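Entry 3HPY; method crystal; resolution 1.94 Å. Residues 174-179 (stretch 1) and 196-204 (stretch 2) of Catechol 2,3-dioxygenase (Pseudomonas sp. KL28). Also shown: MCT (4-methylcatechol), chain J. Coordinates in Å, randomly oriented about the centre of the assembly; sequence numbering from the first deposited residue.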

# COMPACT_ATOMS: atom_id res chain seq x y z
N GLY C 174 21.69 26.34 11.70
CA GLY C 174 21.36 25.19 12.53
C GLY C 174 20.99 23.94 11.76
O GLY C 174 20.22 23.11 12.25
N PHE C 175 21.52 23.79 10.55
CA PHE C 175 21.25 22.59 9.77
C PHE C 175 22.36 21.58 10.01
O PHE C 175 23.35 21.89 10.69
CB PHE C 175 21.17 22.91 8.28
CG PHE C 175 19.90 23.57 7.86
CD1 PHE C 175 19.54 24.82 8.38
CD2 PHE C 175 19.06 22.96 6.94
CE1 PHE C 175 18.36 25.44 7.98
CE2 PHE C 175 17.88 23.56 6.53
CZ PHE C 175 17.52 24.80 7.05
N TYR C 176 22.18 20.37 9.50
CA TYR C 176 23.18 19.32 9.65
C TYR C 176 23.10 18.37 8.47
O TYR C 176 22.02 18.16 7.92
CB TYR C 176 22.99 18.57 10.96
CG TYR C 176 21.77 17.67 11.05
CD1 TYR C 176 21.88 16.29 10.89
CD2 TYR C 176 20.52 18.21 11.35
CE1 TYR C 176 20.76 15.46 11.04
CE2 TYR C 176 19.40 17.39 11.50
CZ TYR C 176 19.53 16.02 11.35
OH TYR C 176 18.43 15.22 11.51
N LEU C 177 24.24 17.81 8.09
CA LEU C 177 24.32 16.89 6.96
C LEU C 177 23.68 15.55 7.24
O LEU C 177 24.06 14.85 8.19
CB LEU C 177 25.79 16.65 6.58
CG LEU C 177 26.18 16.86 5.11
CD1 LEU C 177 27.60 16.35 4.88
CD2 LEU C 177 25.21 16.15 4.21
N VAL C 178 22.72 15.16 6.41
CA VAL C 178 22.08 13.87 6.60
C VAL C 178 22.75 12.91 5.63
O VAL C 178 23.12 11.80 5.99
CB VAL C 178 20.56 13.93 6.32
CG1 VAL C 178 19.96 12.57 6.58
CG2 VAL C 178 19.90 14.99 7.20
N GLU C 179 22.91 13.35 4.38
CA GLU C 179 23.56 12.52 3.38
C GLU C 179 24.36 13.32 2.36
O GLU C 179 24.06 14.50 2.10
CB GLU C 179 22.54 11.66 2.63
CG GLU C 179 22.10 10.41 3.35
CD GLU C 179 21.38 9.46 2.41
OE1 GLU C 179 21.93 9.19 1.32
OE2 GLU C 179 20.28 8.97 2.76
N CYS C 196 16.95 20.48 9.16
CA CYS C 196 16.91 21.43 10.28
C CYS C 196 15.83 20.89 11.20
O CYS C 196 15.18 21.65 11.93
CB CYS C 196 16.54 22.83 9.79
SG CYS C 196 14.94 22.97 8.93
N SER C 197 15.66 19.57 11.17
CA SER C 197 14.62 18.89 11.92
C SER C 197 14.97 17.39 11.97
O SER C 197 16.15 17.05 11.98
CB SER C 197 13.29 19.07 11.19
OG SER C 197 13.36 18.49 9.89
N HIS C 198 13.98 16.50 12.03
CA HIS C 198 14.30 15.08 11.99
C HIS C 198 13.83 14.44 10.68
O HIS C 198 13.63 13.22 10.58
CB HIS C 198 13.79 14.29 13.22
CG HIS C 198 12.30 14.33 13.41
ND1 HIS C 198 11.69 15.13 14.35
CD2 HIS C 198 11.30 13.66 12.78
CE1 HIS C 198 10.38 14.96 14.30
NE2 HIS C 198 10.12 14.08 13.35
N LYS C 199 13.67 15.27 9.65
CA LYS C 199 13.29 14.80 8.32
C LYS C 199 14.61 14.47 7.61
O LYS C 199 15.66 15.00 7.98
CB LYS C 199 12.55 15.90 7.54
CG LYS C 199 11.18 16.28 8.06
CD LYS C 199 10.67 17.59 7.47
CE LYS C 199 10.62 17.56 5.95
NZ LYS C 199 10.34 18.89 5.35
N VAL C 200 14.56 13.59 6.61
CA VAL C 200 15.77 13.23 5.86
C VAL C 200 16.45 14.47 5.28
O VAL C 200 17.66 14.51 5.14
CB VAL C 200 15.45 12.23 4.72
CG1 VAL C 200 15.55 10.81 5.24
CG2 VAL C 200 14.06 12.50 4.16
N HIS C 201 15.65 15.48 4.94
CA HIS C 201 16.18 16.75 4.45
C HIS C 201 15.11 17.80 4.19
O HIS C 201 13.99 17.50 3.76
CB HIS C 201 17.02 16.57 3.19
CG HIS C 201 16.22 16.17 1.99
ND1 HIS C 201 15.23 15.23 2.05
CD2 HIS C 201 16.31 16.55 0.70
CE1 HIS C 201 14.73 15.04 0.84
NE2 HIS C 201 15.38 15.83 -0.00
N ASP C 202 15.46 19.05 4.48
CA ASP C 202 14.55 20.15 4.25
C ASP C 202 14.99 20.88 2.99
O ASP C 202 14.23 21.63 2.38
CB ASP C 202 14.55 21.08 5.46
CG ASP C 202 13.85 20.46 6.66
OD1 ASP C 202 12.61 20.53 6.72
OD2 ASP C 202 14.55 19.89 7.52
N ILE C 203 16.24 20.63 2.58
CA ILE C 203 16.80 21.25 1.39
C ILE C 203 18.07 20.52 0.97
O ILE C 203 18.77 19.94 1.81
CB ILE C 203 17.10 22.75 1.65
CG1 ILE C 203 17.40 23.47 0.33
CG2 ILE C 203 18.27 22.89 2.62
CD1 ILE C 203 17.39 25.00 0.45
N ALA C 204 18.37 20.55 -0.33
CA ALA C 204 19.58 19.90 -0.84
C ALA C 204 20.21 20.75 -1.93
O ALA C 204 19.53 21.55 -2.56
CB ALA C 204 19.25 18.50 -1.38
C1 MCT J . 17.61 12.80 -4.36
C2 MCT J . 16.95 13.88 -4.97
C3 MCT J . 15.78 14.40 -4.37
O3 MCT J . 15.14 15.42 -4.95
C4 MCT J . 15.27 13.84 -3.16
O4 MCT J . 14.14 14.35 -2.60
C5 MCT J . 15.94 12.75 -2.55
C6 MCT J . 17.12 12.24 -3.15
C MCT J . 18.85 12.25 -4.99

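How does F175 reach the second stretch when its CA-to-CB bond points sideways? With chi1 at -76° (m) and chi2 at 62°, the ring swings across, and its end comes nearer than its root suggests. C196 CB then sits over one face of the ring, 3.5 Å from the centroid of F175 and only 10° off the ring normal, a close CH-pi contact. The p rotamer of C196 (chi1 58°) leaves its sulfur oblique to the same ring, with C196 SG 4.2 Å from the F175 centroid. Obliquely to the same ring, F175 CE2 lies 4.0 Å from I203 CG2, so one aromatic side chain touches both the beginning of the second stretch and the start of its strand.

What does Y176 gain from its p rotamer? Its CA-to-CB bond also runs sideways, but chi1 of 70° carries the phenol to the loop, where Y176 OH donates a hydrogen bond to S197 O at 3.0 Å. The acceptor lies at the ring edge, near its plane, where a phenolic hydrogen can readily point. The bond uses the backbone of S197, while the CA-to-CB bond of S197 points away from the first stretch, and S197 OG makes its hydrogen bonds within the loop.

What holds the loop in the shape that these side chains meet? Much of the answer is D202, whose chi1 is -72° (m). D202 OD2 accepts from C196 N at 3.0 Å, with a nearly straight angle of 174°, and from S197 OG, also at 3.0 Å; D202 OD1 forms a salt bridge with K199 NZ at 3.1 Å. S197, in the p rotamer, accepts as well as donates, since K199 N gives a hydrogen bond to S197 OG at 3.2 Å. The carboxylate thus links three residues of the loop that precedes it, among them C196, which packs on F175.

Where does the contact become less comfortable, and what lies beyond it? The CA-to-CB bond of V178 points toward the second stretch, and its t rotamer places V178 CG2 just 3.1 Å from V200 O. That is a tight approach by a methyl group, which can offer no conventional hydrogen bond, and V200 O is buried here without a polar partner anywhere in the model. Next along the chain, H201 sends the end of its side chain away from the first stretch: chi1 of 69° (p) and chi2 of -43° direct H201 NE2 to O4 of 4-methylcatechol, 3.2 Å away, in a weak hydrogen bond at the ring edge.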